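Local coordinates for protein isocitrate dehydrogenase [NAD] subunit 2 (PDB 3BLX) that catalyses, with its partner subunit in a hetero-octamer, the NAD-dependent oxidative decarboxylation of isocitrate to 2-oxoglutarate in the citric acid cycle of yeast mitochondria, at residues V24-G29 and E35-V40; K42-A47 and M304-M309; E52-D57 and T78-A83. All coordinates share one frame; numbering follows the deposited sequence.

Contact 1: V24-G29 and E35-V40; sequences VSFIEG and EISKSV
Ser37 projects from helix 33-45 onto Phe26 and Glu28 of the loop that precedes the helix. The apolar side of the contact is carried by the aromatic ring. Phe26 CE2 lies 3.3 Å from Ser37 CB, and Phe26 CZ is 3.7 Å from the same carbon; the CE2-CZ end of the ring thus borders the serine methylene, while Ser37 OG lies oblique to the ring. The remainder of the ring belongs to a wider cluster, with Trp53 meeting it edge-to-face.

Aliphatic and polar atoms mix around Glu28. Its CB stands 3.4 Å from Ser37 OG, and the chain, extended beyond CG, runs alongside the serine: Glu28 CG and Ser37 CB are 3.9 Å apart. At the level of the backbones this is also where the segments come nearest, Glu28 CA and Ser37 CA being separated by 5.8 Å.

The polar ends look to other partners. Ser37 OG sits beside its own backbone N, anti to the carbonyl carbon (chi1 -59°), which lets it hydrogen-bond to the carbonyl of Gly33 one helical turn back while it still borders the Phe26 ring. Glu28 OE2 forms a salt bridge with Lys41, and the same lysine makes a cation-pi contact with Phe26, tying both loop residues to the next turn of the helix.

The glycine-rich loop between the segments begins at Gly29, which adopts a positive phi of 65°. Leading from the first short strand into the first long helix, this loop is characteristic of the isocitrate and isopropylmalate dehydrogenase family.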
loop_
_atom_site.group_PDB
_atom_site.type_symbol
_atom_site.label_atom_id
_atom_site.label_comp_id
_atom_site.label_asym_id
_atom_site.label_seq_id
_atom_site.Cartn_x
_atom_site.Cartn_y
_atom_site.Cartn_z
ATOM N N VAL B 24 53.393 18.005 -26.611
ATOM C CA VAL B 24 52.599 17.613 -25.446
ATOM C C VAL B 24 51.141 18.126 -25.495
ATOM O O VAL B 24 50.904 19.332 -25.455
ATOM C CB VAL B 24 53.262 18.119 -24.151
ATOM C CG1 VAL B 24 52.350 17.886 -22.959
ATOM C CG2 VAL B 24 54.606 17.450 -23.938
ATOM N N SER B 25 50.170 17.214 -25.568
ATOM C CA SER B 25 48.757 17.597 -25.588
ATOM C C SER B 25 48.420 18.332 -24.304
ATOM O O SER B 25 49.071 18.125 -23.295
ATOM C CB SER B 25 47.871 16.365 -25.732
ATOM O OG SER B 25 48.156 15.639 -26.911
ATOM N N PHE B 26 47.418 19.197 -24.324
ATOM C CA PHE B 26 47.067 19.881 -23.091
ATOM C C PHE B 26 45.718 19.517 -22.437
ATOM O O PHE B 26 45.687 18.761 -21.471
ATOM C CB PHE B 26 47.215 21.382 -23.222
ATOM C CG PHE B 26 47.662 22.032 -21.957
ATOM C CD1 PHE B 26 48.988 22.348 -21.764
ATOM C CD2 PHE B 26 46.764 22.288 -20.936
ATOM C CE1 PHE B 26 49.413 22.932 -20.589
ATOM C CE2 PHE B 26 47.182 22.866 -19.751
ATOM C CZ PHE B 26 48.510 23.190 -19.579
ATOM N N ILE B 27 44.613 20.050 -22.944
ATOM C CA ILE B 27 43.328 19.905 -22.261
ATOM C C ILE B 27 43.330 20.833 -21.077
ATOM O O ILE B 27 43.580 20.414 -19.963
ATOM C CB ILE B 27 43.053 18.479 -21.717
ATOM C CG1 ILE B 27 43.382 17.411 -22.752
ATOM C CG2 ILE B 27 41.596 18.361 -21.216
ATOM C CD1 ILE B 27 43.263 16.015 -22.231
ATOM N N GLU B 28 43.049 22.100 -21.322
ATOM C CA GLU B 28 43.068 23.087 -20.266
ATOM C C GLU B 28 41.880 22.936 -19.338
ATOM O O GLU B 28 41.894 23.448 -18.224
ATOM C CB GLU B 28 43.114 24.496 -20.867
ATOM C CG GLU B 28 44.209 24.648 -21.916
ATOM C CD GLU B 28 44.555 26.093 -22.224
ATOM O OE1 GLU B 28 43.852 27.000 -21.719
ATOM O OE2 GLU B 28 45.534 26.311 -22.975
ATOM N N GLY B 29 40.856 22.226 -19.790
ATOM C CA GLY B 29 39.661 22.059 -18.987
ATOM C C GLY B 29 38.928 23.372 -18.767
ATOM O O GLY B 29 39.087 24.326 -19.538
ATOM N N GLU B 35 43.066 29.653 -16.375
ATOM C CA GLU B 35 44.085 30.474 -15.701
ATOM C C GLU B 35 45.195 29.661 -15.050
ATOM O O GLU B 35 46.301 30.146 -14.862
ATOM C CB GLU B 35 43.462 31.449 -14.687
ATOM C CG GLU B 35 42.189 30.940 -14.026
ATOM C CD GLU B 35 41.416 32.033 -13.288
ATOM O OE1 GLU B 35 42.020 33.075 -12.964
ATOM O OE2 GLU B 35 40.204 31.852 -13.033
ATOM N N ILE B 36 44.914 28.414 -14.724
ATOM C CA ILE B 36 45.938 27.562 -14.152
ATOM C C ILE B 36 46.822 26.989 -15.248
ATOM O O ILE B 36 48.002 26.768 -15.053
ATOM C CB ILE B 36 45.306 26.458 -13.317
ATOM C CG1 ILE B 36 44.886 27.021 -11.973
ATOM C CG2 ILE B 36 46.256 25.318 -13.097
ATOM C CD1 ILE B 36 44.341 25.960 -11.060
ATOM N N SER B 37 46.244 26.751 -16.414
ATOM C CA SER B 37 47.034 26.270 -17.538
ATOM C C SER B 37 47.937 27.383 -18.027
ATOM O O SER B 37 49.064 27.145 -18.454
ATOM C CB SER B 37 46.126 25.807 -18.676
ATOM O OG SER B 37 45.256 24.771 -18.253
ATOM N N LYS B 38 47.426 28.610 -17.963
ATOM C CA LYS B 38 48.167 29.774 -18.440
ATOM C C LYS B 38 49.437 29.865 -17.633
ATOM O O LYS B 38 50.508 30.062 -18.184
ATOM C CB LYS B 38 47.338 31.050 -18.277
ATOM C CG LYS B 38 47.868 32.282 -19.007
ATOM C CD LYS B 38 46.736 33.276 -19.212
ATOM C CE LYS B 38 47.202 34.494 -19.961
ATOM N NZ LYS B 38 47.553 35.631 -19.085
ATOM N N SER B 39 49.297 29.694 -16.321
ATOM C CA SER B 39 50.426 29.749 -15.405
ATOM C C SER B 39 51.467 28.669 -15.661
ATOM O O SER B 39 52.646 28.859 -15.377
ATOM C CB SER B 39 49.950 29.620 -13.970
ATOM O OG SER B 39 51.037 29.222 -13.171
ATOM N N VAL B 40 51.040 27.526 -16.180
ATOM C CA VAL B 40 51.989 26.451 -16.417
ATOM C C VAL B 40 52.821 26.747 -17.650
ATOM O O VAL B 40 53.992 26.419 -17.698
ATOM C CB VAL B 40 51.304 25.093 -16.581
ATOM C CG1 VAL B 40 52.326 24.031 -17.005
ATOM C CG2 VAL B 40 50.602 24.706 -15.292
#

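Contact 2: K42-A47 and M304-M309; sequences KIFSAA and MMLNHM
Helix-helix packing between helix 33-45, near the start of the chain, and helix 296-309, near its end, brings Phe44 against Leu306 and Met305. The backbones stay well apart, with Phe44 CA and Leu306 CA 10.5 Å from each other, and the side chains of these two residues, coming from opposite directions, bridge the gap.

Leu306 supplies both of its methyl groups. CD2 lies 3.5 Å from Phe44 CZ, while the other branch, Leu306 CD1, is 3.6 Å from Phe44 CE2 and nearly as close to CZ. The forked end of the leucine therefore meets the outermost part of the ring, and each branch leans to a different CE atom: Leu306 CD2 also reaches Phe44 CE1, at 4.1 Å. The approach is oblique to the ring.

Met305 adds a lighter touch through its terminal methyl, CE, which stands 4.2 Å from Phe44 CE2. The methionine chain runs out extended, CG anti to the backbone N (chi1 -174°), and bends at its last torsion (chi3 53°), which places CE beside the phenylalanine ring.

The contact is buried and wholly apolar, and neighbouring elements enlarge it. Trp53 meets the Phe44 ring, Ile51 of strand 51-52 touches both Phe44 and Leu306, and Ile318 of helix 312-326 lies against Phe44. Segments 257 residues apart in sequence thus share one hydrophobic core, in keeping with the large domain of isocitrate and isopropylmalate dehydrogenases, which is assembled from both the N-terminal and the C-terminal parts of the chain.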
loop_
_atom_site.group_PDB
_atom_site.type_symbol
_atom_site.label_atom_id
_atom_site.label_comp_id
_atom_site.label_asym_id
_atom_site.label_seq_id
_atom_site.Cartn_x
_atom_site.Cartn_y
_atom_site.Cartn_z
ATOM N N LYS B 42 53.581 29.811 -18.830
ATOM C CA LYS B 42 54.465 30.935 -18.516
ATOM C C LYS B 42 55.699 30.524 -17.705
ATOM O O LYS B 42 56.726 31.207 -17.723
ATOM C CB LYS B 42 53.700 32.030 -17.757
ATOM C CG LYS B 42 52.660 32.787 -18.586
ATOM C CD LYS B 42 52.069 33.983 -17.817
ATOM C CE LYS B 42 51.068 34.750 -18.671
ATOM N NZ LYS B 42 50.526 35.933 -17.947
ATOM N N ILE B 43 55.582 29.417 -16.978
ATOM C CA ILE B 43 56.678 28.896 -16.172
ATOM C C ILE B 43 57.467 27.867 -16.968
ATOM O O ILE B 43 58.610 27.566 -16.651
ATOM C CB ILE B 43 56.153 28.264 -14.879
ATOM C CG1 ILE B 43 55.402 29.305 -14.054
ATOM C CG2 ILE B 43 57.263 27.696 -14.051
ATOM C CD1 ILE B 43 55.094 28.849 -12.642
ATOM N N PHE B 44 56.858 27.333 -18.018
ATOM C CA PHE B 44 57.537 26.367 -18.872
ATOM C C PHE B 44 58.326 27.111 -19.944
ATOM O O PHE B 44 59.390 26.658 -20.379
ATOM C CB PHE B 44 56.534 25.375 -19.493
ATOM C CG PHE B 44 56.460 24.037 -18.773
ATOM C CD1 PHE B 44 56.381 23.972 -17.390
ATOM C CD2 PHE B 44 56.452 22.849 -19.485
ATOM C CE1 PHE B 44 56.313 22.753 -16.737
ATOM C CE2 PHE B 44 56.381 21.631 -18.829
ATOM C CZ PHE B 44 56.316 21.591 -17.456
ATOM N N SER B 45 57.802 28.263 -20.356
ATOM C CA SER B 45 58.507 29.132 -21.296
ATOM C C SER B 45 59.654 29.846 -20.576
ATOM O O SER B 45 60.785 29.873 -21.066
ATOM C CB SER B 45 57.549 30.149 -21.931
ATOM O OG SER B 45 58.140 30.800 -23.049
ATOM N N ALA B 46 59.359 30.393 -19.398
ATOM C CA ALA B 46 60.342 31.122 -18.592
ATOM C C ALA B 46 61.517 30.286 -18.079
ATOM O O ALA B 46 62.546 30.837 -17.700
ATOM C CB ALA B 46 59.657 31.828 -17.429
ATOM N N ALA B 47 61.372 28.967 -18.053
ATOM C CA ALA B 47 62.472 28.094 -17.637
ATOM C C ALA B 47 63.076 27.422 -18.857
ATOM O O ALA B 47 63.939 26.550 -18.740
ATOM C CB ALA B 47 61.984 27.053 -16.656
ATOM N N MET B 304 55.867 15.763 -12.475
ATOM C CA MET B 304 55.723 14.328 -12.681
ATOM C C MET B 304 55.795 13.973 -14.158
ATOM O O MET B 304 56.339 12.935 -14.531
ATOM C CB MET B 304 54.401 13.818 -12.110
ATOM C CG MET B 304 54.234 13.943 -10.609
ATOM S SD MET B 304 52.698 13.151 -10.018
ATOM C CE MET B 304 53.192 11.438 -10.150
ATOM N N MET B 305 55.224 14.836 -14.991
ATOM C CA MET B 305 55.236 14.645 -16.437
ATOM C C MET B 305 56.658 14.788 -17.009
ATOM O O MET B 305 57.127 13.931 -17.769
ATOM C CB MET B 305 54.280 15.625 -17.105
ATOM C CG MET B 305 54.115 15.392 -18.587
ATOM S SD MET B 305 53.144 16.651 -19.397
ATOM C CE MET B 305 53.995 18.158 -18.893
ATOM N N LEU B 306 57.344 15.866 -16.635
ATOM C CA LEU B 306 58.743 16.061 -17.022
ATOM C C LEU B 306 59.545 14.807 -16.696
ATOM O O LEU B 306 60.109 14.170 -17.585
ATOM C CB LEU B 306 59.330 17.288 -16.312
ATOM C CG LEU B 306 59.344 18.661 -17.018
ATOM C CD1 LEU B 306 58.447 18.729 -18.241
ATOM C CD2 LEU B 306 59.015 19.789 -16.038
ATOM N N ASN B 307 59.562 14.445 -15.417
ATOM C CA ASN B 307 60.243 13.236 -14.960
ATOM C C ASN B 307 59.870 11.983 -15.740
ATOM O O ASN B 307 60.649 11.051 -15.826
ATOM C CB ASN B 307 59.994 12.993 -13.471
ATOM C CG ASN B 307 60.884 13.837 -12.586
ATOM O OD1 ASN B 307 62.082 13.965 -12.838
ATOM N ND2 ASN B 307 60.305 14.421 -11.540
ATOM N N HIS B 308 58.674 11.945 -16.298
ATOM C CA HIS B 308 58.249 10.756 -17.022
ATOM C C HIS B 308 58.835 10.805 -18.432
ATOM O O HIS B 308 58.985 9.769 -19.108
ATOM C CB HIS B 308 56.713 10.644 -17.016
ATOM C CG HIS B 308 56.173 9.552 -17.893
ATOM N ND1 HIS B 308 55.369 9.805 -18.984
ATOM C CD2 HIS B 308 56.321 8.210 -17.843
ATOM C CE1 HIS B 308 55.043 8.667 -19.571
ATOM N NE2 HIS B 308 55.610 7.683 -18.897
ATOM N N MET B 309 59.192 12.021 -18.846
ATOM C CA MET B 309 59.706 12.274 -20.184
ATOM C C MET B 309 61.232 12.211 -20.221
ATOM O O MET B 309 61.821 11.949 -21.269
ATOM C CB MET B 309 59.193 13.619 -20.713
ATOM C CG MET B 309 57.741 13.581 -21.162
ATOM S SD MET B 309 57.142 15.124 -21.867
ATOM C CE MET B 309 57.556 16.252 -20.557
#

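Contact 3: E52-D57 and T78-A83; sequences EWESCD and TKNLVA
Asn80 ND2 serves two acceptors at once, Glu54 OE1 across the contact and the hydroxyl oxygen of Ser25 in the neighbouring loop. The bond from Asn80 ND2 to Glu54 OE1 is 3.2 Å long and nearly straight, with an angle of 169° at the hydrogen. Seen from the asparagine, the acceptor lies in the plane of the amide, as suits an N-H donor. From the glutamate it looks different: the nitrogen arrives from above the carboxylate, 67° out of its plane, and the two flat groups are turned steeply against each other.

The second carboxylate oxygen faces Lys79. Glu54 OE2 and Lys79 NZ, 3.5 Å apart, form a salt bridge at the long end of the range, the two side chains crossing at about a right angle. The glutamate reaches over fully extended, whereas the lysine is bent at chi2 and again at chi3 (-46°), which brings its ammonium group round to the carboxylate. The same OE2 also has a weak hydrogen bond with the Ser76 hydroxyl, adding a third residue of helix 71-80.

Both partners come from the final turn of that helix, just before Leu81 takes a positive phi and the chain enters strand 82-85. Asn80 is buried, Lys79 exposed, and Glu54 lies between them at the margin. Chemically, the carboxylate is divided between a neutral amide on its inner side and a cation on its outer side, with a weak third contact from Ser76; together these would be expected to stabilise its negative charge, although the amide link, straight at its donor end, is poorly aligned with the carboxylate plane.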
loop_
_atom_site.group_PDB
_atom_site.type_symbol
_atom_site.label_atom_id
_atom_site.label_comp_id
_atom_site.label_asym_id
_atom_site.label_seq_id
_atom_site.Cartn_x
_atom_site.Cartn_y
_atom_site.Cartn_z
ATOM N N GLU B 52 56.280 22.160 -26.873
ATOM C CA GLU B 52 55.236 22.925 -27.539
ATOM C C GLU B 52 53.886 22.267 -27.239
ATOM O O GLU B 52 53.734 21.052 -27.375
ATOM C CB GLU B 52 55.491 22.974 -29.049
ATOM C CG GLU B 52 55.572 21.603 -29.702
ATOM C CD GLU B 52 55.987 21.656 -31.158
ATOM O OE1 GLU B 52 56.922 22.422 -31.497
ATOM O OE2 GLU B 52 55.379 20.914 -31.957
ATOM N N TRP B 53 52.911 23.071 -26.830
ATOM C CA TRP B 53 51.602 22.558 -26.457
ATOM C C TRP B 53 50.710 22.194 -27.647
ATOM O O TRP B 53 51.169 22.160 -28.780
ATOM C CB TRP B 53 50.914 23.572 -25.565
ATOM C CG TRP B 53 51.758 23.944 -24.377
ATOM C CD1 TRP B 53 52.251 25.180 -24.072
ATOM C CD2 TRP B 53 52.216 23.064 -23.337
ATOM N NE1 TRP B 53 52.976 25.128 -22.905
ATOM C CE2 TRP B 53 52.969 23.842 -22.434
ATOM C CE3 TRP B 53 52.055 21.694 -23.076
ATOM C CZ2 TRP B 53 53.554 23.302 -21.295
ATOM C CZ3 TRP B 53 52.636 21.166 -21.943
ATOM C CH2 TRP B 53 53.375 21.964 -21.068
ATOM N N GLU B 54 49.439 21.912 -27.380
ATOM C CA GLU B 54 48.517 21.465 -28.416
ATOM C C GLU B 54 47.133 21.246 -27.824
ATOM O O GLU B 54 46.576 20.165 -27.934
ATOM C CB GLU B 54 49.022 20.166 -29.056
ATOM C CG GLU B 54 48.268 19.744 -30.323
ATOM C CD GLU B 54 48.940 18.590 -31.072
ATOM O OE1 GLU B 54 50.135 18.319 -30.817
ATOM O OE2 GLU B 54 48.272 17.957 -31.926
ATOM N N SER B 55 46.580 22.279 -27.206
ATOM C CA SER B 55 45.344 22.149 -26.439
ATOM C C SER B 55 44.273 21.303 -27.123
ATOM O O SER B 55 43.909 21.566 -28.266
ATOM C CB SER B 55 44.795 23.530 -26.071
ATOM O OG SER B 55 44.970 24.445 -27.135
ATOM N N CYS B 56 43.785 20.285 -26.407
ATOM C CA CYS B 56 42.752 19.376 -26.903
ATOM C C CYS B 56 41.414 19.647 -26.246
ATOM O O CYS B 56 41.357 20.144 -25.127
ATOM C CB CYS B 56 43.123 17.926 -26.596
ATOM S SG CYS B 56 44.708 17.377 -27.232
ATOM N N ASP B 57 40.335 19.306 -26.935
ATOM C CA ASP B 57 39.028 19.301 -26.305
ATOM C C ASP B 57 38.605 17.852 -26.126
ATOM O O ASP B 57 38.722 17.053 -27.054
ATOM C CB ASP B 57 38.010 20.056 -27.156
ATOM C CG ASP B 57 36.662 20.200 -26.461
ATOM O OD1 ASP B 57 36.639 20.658 -25.301
ATOM O OD2 ASP B 57 35.622 19.862 -27.073
ATOM N N THR B 78 47.207 10.172 -28.765
ATOM C CA THR B 78 47.792 8.897 -29.187
ATOM C C THR B 78 49.144 9.134 -29.852
ATOM O O THR B 78 50.060 8.305 -29.775
ATOM C CB THR B 78 46.891 8.145 -30.187
ATOM O OG1 THR B 78 45.610 7.894 -29.596
ATOM C CG2 THR B 78 47.532 6.818 -30.598
ATOM N N LYS B 79 49.256 10.280 -30.510
ATOM C CA LYS B 79 50.465 10.636 -31.229
ATOM C C LYS B 79 51.538 11.176 -30.297
ATOM O O LYS B 79 52.696 10.797 -30.408
ATOM C CB LYS B 79 50.160 11.683 -32.297
ATOM C CG LYS B 79 51.403 12.205 -33.027
ATOM C CD LYS B 79 51.253 13.683 -33.408
ATOM C CE LYS B 79 49.885 13.972 -34.034
ATOM N NZ LYS B 79 49.543 15.427 -33.985
ATOM N N ASN B 80 51.151 12.074 -29.394
ATOM C CA ASN B 80 52.107 12.724 -28.498
ATOM C C ASN B 80 52.574 11.832 -27.348
ATOM O O ASN B 80 53.681 12.008 -26.829
ATOM C CB ASN B 80 51.514 14.007 -27.933
ATOM C CG ASN B 80 51.234 15.029 -29.001
ATOM O OD1 ASN B 80 51.733 14.927 -30.120
ATOM N ND2 ASN B 80 50.428 16.024 -28.666
ATOM N N LEU B 81 51.719 10.886 -26.957
ATOM C CA LEU B 81 52.020 9.905 -25.905
ATOM C C LEU B 81 52.008 10.502 -24.490
ATOM O O LEU B 81 52.178 9.777 -23.499
ATOM C CB LEU B 81 53.347 9.183 -26.172
ATOM C CG LEU B 81 53.496 8.379 -27.467
ATOM C CD1 LEU B 81 54.782 7.574 -27.431
ATOM C CD2 LEU B 81 52.298 7.464 -27.722
ATOM N N VAL B 82 51.809 11.817 -24.407
ATOM C CA VAL B 82 51.714 12.506 -23.127
ATOM C C VAL B 82 50.675 13.611 -23.178
ATOM O O VAL B 82 50.499 14.246 -24.217
ATOM C CB VAL B 82 53.054 13.101 -22.715
ATOM C CG1 VAL B 82 52.876 14.062 -21.578
ATOM C CG2 VAL B 82 53.977 12.005 -22.296
ATOM N N ALA B 83 49.978 13.819 -22.062
ATOM C CA ALA B 83 49.001 14.899 -21.922
ATOM C C ALA B 83 49.060 15.446 -20.511
ATOM O O ALA B 83 49.509 14.759 -19.599
ATOM C CB ALA B 83 47.603 14.408 -22.225
#

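Overall arrangement
Contacts 1 and 2 are buried and both draw on helix 33-45: Ser37 on an earlier turn meets the 24-29 loop, and Phe44 near the end meets segment 304-309. Contact 3 lies nearer the surface and relies on charge and an amide hydrogen bond, where contact 2 is purely apolar and contact 1 mixes a ring with polar groups. Trp53, in segment 52-57 but not itself touching 78-83, packs on the rings of contacts 1 and 2. Val24 links contact 1 to contact 2 by packing on Met305 and Met309, and Met305 also meets Val82 of contact 3. Along the chain, contact 3 is nested inside the long loop closed by contact 2.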